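Local coordinates for protein carboxypeptidase 1 (Deinococcus radiodurans str. R1, PDB 5GIV) that probably removes amino acids one after another from the C-terminus of peptides with broad specificity, as a zinc-dependent carboxypeptidase of the M32 family, at residues 113-118 and 129-134; 363-368 and 418-423. All coordinates share one frame; numbering follows the deposited sequence.

Both interactions belong to the largely helical M32 carboxypeptidase fold, with both segments of interaction 1 preceding those of interaction 2 in the sequence. Interaction 1 joins two consecutive helices, 102-122 and 128-147, across a short connection, its centre about 24 Å from the centre of the chain and away from the zinc. Interaction 2 bridges some fifty residues, bringing helix 357-372 against the start of helix 420-439 in the interior, with the Phe419 side chain about 11 Å from the bound metal. The centres of interactions 1 and 2 lie about 20 Å apart, their nearest atoms about 12 Å. One contact thus builds a peripheral hairpin, the other interior packing near the metal centre.

Interaction 1. Residues 113-118 and 129-134; sequences GQSYSA and GRMVPY
Helices 102-122 and 128-147 form an antiparallel helical hairpin, and residues 113-118 and 129-134 pack where their axes run at 171° to each other, 10.1 Å apart. Ala118 gives up the most surface, then Tyr134 and Ser115. The methyl of Ala118 points at the second helix and is approached by three side chains. Its CB lies 4.2 Å from the centroid of the Tyr134 ring, displaced toward the hydroxyl-bearing end, which makes an off-centre CH-pi contact. The sulfur of Met131 comes up to the same methyl, with SD 3.9 Å from Ala118 CB, while the extended Arg130 chain carries its guanidinium over to Ala118, whose carbonyl O lies above the plane of the group, with Arg130 NH2 3.9 Å from Ala118 CB. That charged group pairs with Glu121, one turn further along the first helix, through a salt bridge.

Tyr134 has CG anti to its own carbonyl carbon (chi1 -72°), so the ring reaches across to the backbone of the first helix. Its CD1 sits 3.4 Å from Ser115 CA, and CE1 lies 3.6 Å from Gln114 O, an oxygen already engaged by the amide of Ala118. Ser115 lies beside the root of this ring. Its OG, anti to the backbone N, is hydrogen-bonded to the carbonyl of Tyr411, tying that loop to the hairpin. No hydrogen bond crosses between the two segments. Met131, bent at both chi2 and chi3, folds back to set its CE 3.4 Å from Ser115 O.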
loop_
_atom_site.group_PDB
_atom_site.type_symbol
_atom_site.label_atom_id
_atom_site.label_comp_id
_atom_site.label_asym_id
_atom_site.label_seq_id
_atom_site.Cartn_x
_atom_site.Cartn_y
_atom_site.Cartn_z
ATOM N N GLY A 113 -5.451 -19.097 10.383
ATOM C CA GLY A 113 -4.205 -18.611 9.813
ATOM C C GLY A 113 -3.228 -19.740 9.548
ATOM O O GLY A 113 -2.562 -19.768 8.508
ATOM N N GLN A 114 -3.140 -20.696 10.478
ATOM C CA GLN A 114 -2.271 -21.852 10.281
ATOM C C GLN A 114 -2.851 -22.812 9.254
ATOM O O GLN A 114 -2.110 -23.391 8.451
ATOM C CB GLN A 114 -2.038 -22.569 11.611
ATOM C CG GLN A 114 -1.312 -21.724 12.644
ATOM C CD GLN A 114 -0.924 -22.519 13.880
ATOM O OE1 GLN A 114 0.169 -22.346 14.426
ATOM N NE2 GLN A 114 -1.823 -23.393 14.334
ATOM N N SER A 115 -4.175 -23.002 9.274
ATOM C CA SER A 115 -4.838 -23.799 8.245
ATOM C C SER A 115 -4.564 -23.224 6.857
ATOM O O SER A 115 -4.174 -23.947 5.932
ATOM C CB SER A 115 -6.343 -23.855 8.523
ATOM O OG SER A 115 -7.031 -24.551 7.503
ATOM N N TYR A 116 -4.753 -21.914 6.704
ATOM C CA TYR A 116 -4.535 -21.277 5.415
ATOM C C TYR A 116 -3.103 -21.478 4.932
ATOM O O TYR A 116 -2.872 -21.863 3.779
ATOM C CB TYR A 116 -4.883 -19.790 5.491
ATOM C CG TYR A 116 -4.466 -19.055 4.246
ATOM C CD1 TYR A 116 -5.200 -19.167 3.071
ATOM C CD2 TYR A 116 -3.321 -18.267 4.235
ATOM C CE1 TYR A 116 -4.816 -18.506 1.927
ATOM C CE2 TYR A 116 -2.928 -17.599 3.093
ATOM C CZ TYR A 116 -3.681 -17.724 1.940
ATOM O OH TYR A 116 -3.293 -17.064 0.798
ATOM N N SER A 117 -2.122 -21.213 5.797
ATOM C CA SER A 117 -0.728 -21.371 5.384
ATOM C C SER A 117 -0.437 -22.807 4.959
ATOM O O SER A 117 0.207 -23.042 3.928
ATOM C CB SER A 117 0.213 -20.917 6.494
ATOM O OG SER A 117 0.101 -19.515 6.671
ATOM N N ALA A 118 -0.895 -23.785 5.747
ATOM C CA ALA A 118 -0.705 -25.179 5.355
ATOM C C ALA A 118 -1.404 -25.488 4.027
ATOM O O ALA A 118 -0.906 -26.299 3.233
ATOM C CB ALA A 118 -1.201 -26.114 6.464
ATOM N N GLY A 129 -4.690 -35.344 2.939
ATOM C CA GLY A 129 -4.514 -35.967 4.239
ATOM C C GLY A 129 -3.883 -35.040 5.263
ATOM O O GLY A 129 -4.184 -35.127 6.454
ATOM N N ARG A 130 -3.027 -34.125 4.818
ATOM C CA ARG A 130 -2.441 -33.173 5.754
ATOM C C ARG A 130 -3.469 -32.171 6.266
ATOM O O ARG A 130 -3.392 -31.749 7.427
ATOM C CB ARG A 130 -1.273 -32.439 5.096
ATOM C CG ARG A 130 -0.658 -31.320 5.928
ATOM C CD ARG A 130 0.428 -30.619 5.129
ATOM N NE ARG A 130 1.013 -29.461 5.804
ATOM C CZ ARG A 130 1.892 -28.638 5.229
ATOM N NH1 ARG A 130 2.280 -28.845 3.973
ATOM N NH2 ARG A 130 2.371 -27.598 5.899
ATOM N N MET A 131 -4.439 -31.778 5.428
ATOM C CA MET A 131 -5.411 -30.781 5.845
ATOM C C MET A 131 -6.533 -31.358 6.701
ATOM O O MET A 131 -7.238 -30.591 7.370
ATOM C CB MET A 131 -6.012 -30.086 4.621
ATOM C CG MET A 131 -4.986 -29.430 3.722
ATOM S SD MET A 131 -3.803 -28.416 4.626
ATOM C CE MET A 131 -4.876 -27.267 5.493
ATOM N N VAL A 132 -6.722 -32.683 6.701
ATOM C CA VAL A 132 -7.840 -33.272 7.443
ATOM C C VAL A 132 -7.869 -32.800 8.894
ATOM O O VAL A 132 -8.927 -32.344 9.350
ATOM C CB VAL A 132 -7.821 -34.799 7.316
ATOM C CG1 VAL A 132 -8.795 -35.409 8.302
ATOM C CG2 VAL A 132 -8.176 -35.221 5.898
ATOM N N PRO A 133 -6.779 -32.882 9.664
ATOM C CA PRO A 133 -6.830 -32.353 11.042
ATOM C C PRO A 133 -7.184 -30.875 11.125
ATOM O O PRO A 133 -7.939 -30.485 12.022
ATOM C CB PRO A 133 -5.421 -32.649 11.583
ATOM C CG PRO A 133 -4.579 -32.906 10.373
ATOM C CD PRO A 133 -5.491 -33.533 9.369
ATOM N N TYR A 134 -6.655 -30.036 10.229
ATOM C CA TYR A 134 -7.033 -28.622 10.235
ATOM C C TYR A 134 -8.530 -28.446 10.006
ATOM O O TYR A 134 -9.178 -27.627 10.670
ATOM C CB TYR A 134 -6.256 -27.851 9.171
ATOM C CG TYR A 134 -4.792 -27.632 9.470
ATOM C CD1 TYR A 134 -4.372 -26.521 10.175
ATOM C CD2 TYR A 134 -3.831 -28.527 9.025
ATOM C CE1 TYR A 134 -3.028 -26.302 10.432
ATOM C CE2 TYR A 134 -2.486 -28.325 9.284
ATOM C CZ TYR A 134 -2.089 -27.208 9.988
ATOM O OH TYR A 134 -0.748 -26.992 10.251
#

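Interaction 2. Residues 363-368 and 418-423; sequences TRFELE and SFQGYT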
loop_
_atom_site.group_PDB
_atom_site.type_symbol
_atom_site.label_atom_id
_atom_site.label_comp_id
_atom_site.label_asym_id
_atom_site.label_seq_id
_atom_site.Cartn_x
_atom_site.Cartn_y
_atom_site.Cartn_z
ATOM N N THR A 363 -23.127 -27.976 -4.654
ATOM C CA THR A 363 -22.240 -29.026 -4.171
ATOM C C THR A 363 -21.642 -28.666 -2.814
ATOM O O THR A 363 -21.739 -29.437 -1.855
ATOM C CB THR A 363 -21.131 -29.273 -5.192
ATOM O OG1 THR A 363 -21.723 -29.689 -6.424
ATOM C CG2 THR A 363 -20.163 -30.351 -4.689
ATOM N N ARG A 364 -21.024 -27.484 -2.718
ATOM C CA ARG A 364 -20.353 -27.089 -1.484
ATOM C C ARG A 364 -21.342 -26.926 -0.332
ATOM O O ARG A 364 -21.088 -27.391 0.787
ATOM C CB ARG A 364 -19.585 -25.791 -1.710
ATOM C CG ARG A 364 -18.392 -25.940 -2.620
ATOM C CD ARG A 364 -18.127 -24.678 -3.436
ATOM N NE ARG A 364 -16.861 -24.778 -4.159
ATOM C CZ ARG A 364 -16.677 -25.528 -5.245
ATOM N NH1 ARG A 364 -17.674 -26.259 -5.733
ATOM N NH2 ARG A 364 -15.483 -25.565 -5.828
ATOM N N PHE A 365 -22.480 -26.275 -0.590
ATOM C CA PHE A 365 -23.463 -26.050 0.464
ATOM C C PHE A 365 -23.931 -27.370 1.066
ATOM O O PHE A 365 -24.012 -27.514 2.292
ATOM C CB PHE A 365 -24.635 -25.254 -0.103
ATOM C CG PHE A 365 -25.726 -24.958 0.887
ATOM C CD1 PHE A 365 -25.633 -23.876 1.733
ATOM C CD2 PHE A 365 -26.864 -25.746 0.944
ATOM C CE1 PHE A 365 -26.644 -23.588 2.626
ATOM C CE2 PHE A 365 -27.886 -25.460 1.837
ATOM C CZ PHE A 365 -27.776 -24.386 2.678
ATOM N N GLU A 366 -24.236 -28.354 0.216
ATOM C CA GLU A 366 -24.748 -29.624 0.717
ATOM C C GLU A 366 -23.690 -30.388 1.506
ATOM O O GLU A 366 -24.025 -31.077 2.478
ATOM C CB GLU A 366 -25.293 -30.456 -0.444
ATOM C CG GLU A 366 -26.627 -29.918 -0.977
ATOM C CD GLU A 366 -27.171 -30.683 -2.173
ATOM O OE1 GLU A 366 -26.471 -31.589 -2.692
ATOM O OE2 GLU A 366 -28.300 -30.361 -2.615
ATOM N N LEU A 367 -22.411 -30.250 1.137
ATOM C CA LEU A 367 -21.347 -30.850 1.934
ATOM C C LEU A 367 -21.218 -30.147 3.278
ATOM O O LEU A 367 -20.934 -30.787 4.297
ATOM C CB LEU A 367 -20.018 -30.802 1.169
ATOM C CG LEU A 367 -19.913 -31.659 -0.099
ATOM C CD1 LEU A 367 -18.717 -31.243 -0.946
ATOM C CD2 LEU A 367 -19.818 -33.147 0.252
ATOM N N GLU A 368 -21.402 -28.822 3.293
ATOM C CA GLU A 368 -21.440 -28.096 4.557
ATOM C C GLU A 368 -22.594 -28.583 5.425
ATOM O O GLU A 368 -22.433 -28.786 6.637
ATOM C CB GLU A 368 -21.575 -26.598 4.303
ATOM C CG GLU A 368 -20.358 -25.904 3.736
ATOM C CD GLU A 368 -20.611 -24.414 3.526
ATOM O OE1 GLU A 368 -21.795 -24.020 3.412
ATOM O OE2 GLU A 368 -19.631 -23.641 3.488
ATOM N N SER A 418 -20.575 -20.667 3.349
ATOM C CA SER A 418 -19.477 -19.980 2.678
ATOM C C SER A 418 -19.786 -19.595 1.242
ATOM O O SER A 418 -19.105 -18.720 0.698
ATOM C CB SER A 418 -18.227 -20.863 2.658
ATOM O OG SER A 418 -17.979 -21.416 3.930
ATOM N N PHE A 419 -20.774 -20.229 0.613
ATOM C CA PHE A 419 -20.927 -20.143 -0.834
ATOM C C PHE A 419 -22.302 -19.719 -1.333
ATOM O O PHE A 419 -22.389 -19.283 -2.488
ATOM C CB PHE A 419 -20.577 -21.492 -1.484
ATOM C CG PHE A 419 -19.120 -21.868 -1.371
ATOM C CD1 PHE A 419 -18.189 -21.382 -2.290
ATOM C CD2 PHE A 419 -18.680 -22.702 -0.354
ATOM C CE1 PHE A 419 -16.853 -21.713 -2.190
ATOM C CE2 PHE A 419 -17.336 -23.053 -0.254
ATOM C CZ PHE A 419 -16.420 -22.548 -1.172
ATOM N N GLN A 420 -23.379 -19.857 -0.550
ATOM C CA GLN A 420 -24.692 -19.585 -1.137
ATOM C C GLN A 420 -24.830 -18.129 -1.569
ATOM O O GLN A 420 -25.622 -17.836 -2.468
ATOM C CB GLN A 420 -25.835 -19.995 -0.193
ATOM C CG GLN A 420 -26.032 -19.117 0.992
ATOM C CD GLN A 420 -24.986 -19.364 2.023
ATOM O OE1 GLN A 420 -24.337 -20.414 2.023
ATOM N NE2 GLN A 420 -24.786 -18.393 2.899
ATOM N N GLY A 421 -24.069 -17.215 -0.964
ATOM C CA GLY A 421 -24.099 -15.831 -1.408
ATOM C C GLY A 421 -23.767 -15.659 -2.882
ATOM O O GLY A 421 -24.311 -14.770 -3.545
ATOM N N TYR A 422 -22.872 -16.496 -3.419
ATOM C CA TYR A 422 -22.549 -16.400 -4.838
ATOM C C TYR A 422 -23.780 -16.670 -5.693
ATOM O O TYR A 422 -24.021 -15.981 -6.692
ATOM C CB TYR A 422 -21.432 -17.379 -5.201
ATOM C CG TYR A 422 -20.130 -17.142 -4.467
ATOM C CD1 TYR A 422 -19.362 -16.011 -4.721
ATOM C CD2 TYR A 422 -19.650 -18.067 -3.552
ATOM C CE1 TYR A 422 -18.171 -15.791 -4.071
ATOM C CE2 TYR A 422 -18.458 -17.857 -2.889
ATOM C CZ TYR A 422 -17.718 -16.715 -3.152
ATOM O OH TYR A 422 -16.525 -16.496 -2.492
ATOM N N THR A 423 -24.578 -17.671 -5.317
ATOM C CA THR A 423 -25.764 -17.993 -6.103
ATOM C C THR A 423 -26.873 -16.986 -5.856
ATOM O O THR A 423 -27.598 -16.608 -6.783
ATOM C CB THR A 423 -26.236 -19.410 -5.788
ATOM O OG1 THR A 423 -25.323 -20.348 -6.364
ATOM C CG2 THR A 423 -27.637 -19.656 -6.340
#
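In the buried helical interior of this M32 carboxypeptidase, helix 357-372 meets the loop residues that lead into helix 420-439, and the side chain of Arg364 crosses one face of the Phe419 ring obliquely. Arg364 leaves its helix toward the other segment, with CB 3.5 Å from Phe419 CD2. CG, anti to the carbonyl carbon, follows past the same side of the ring, near CE2. A bend at chi2 (148°) lays Arg364 CD over the middle of the face, 3.3 Å from the centroid of Phe419 and 6° off the normal, a close CH-pi contact. Arg364 NE continues outward and passes 3.6 Å from Phe419 CE1. Beyond it the guanidinium turns, its plane 77° from that of the ring, so it presents an edge to the aromatic; the cation-pi attraction is long and at most weak. The tip is held by polar partners instead: NH2 forms a salt bridge with Asp407, and NH1 bonds to Tyr389 OH and His360 O. The Phe419 side chain lies about 11 Å from the bound zinc, so this packing belongs to the active-site region without touching the metal.

One helical turn on, the extended Glu368 side chain takes hold of Ser418. Phe365 meets the other segment by its ring edge, where Gln420 OE1 lies 3.7 Å from CD1. Trp410 NE1 also donates to Glu368 OE2, which would be expected to stabilise the anion. Ser418 OG reaches Glu368 OE2 at 2.8 Å nearly along its C-O axis, while Ser418 N approaches the syn lone pair of Glu368 OE2 at 3.1 Å.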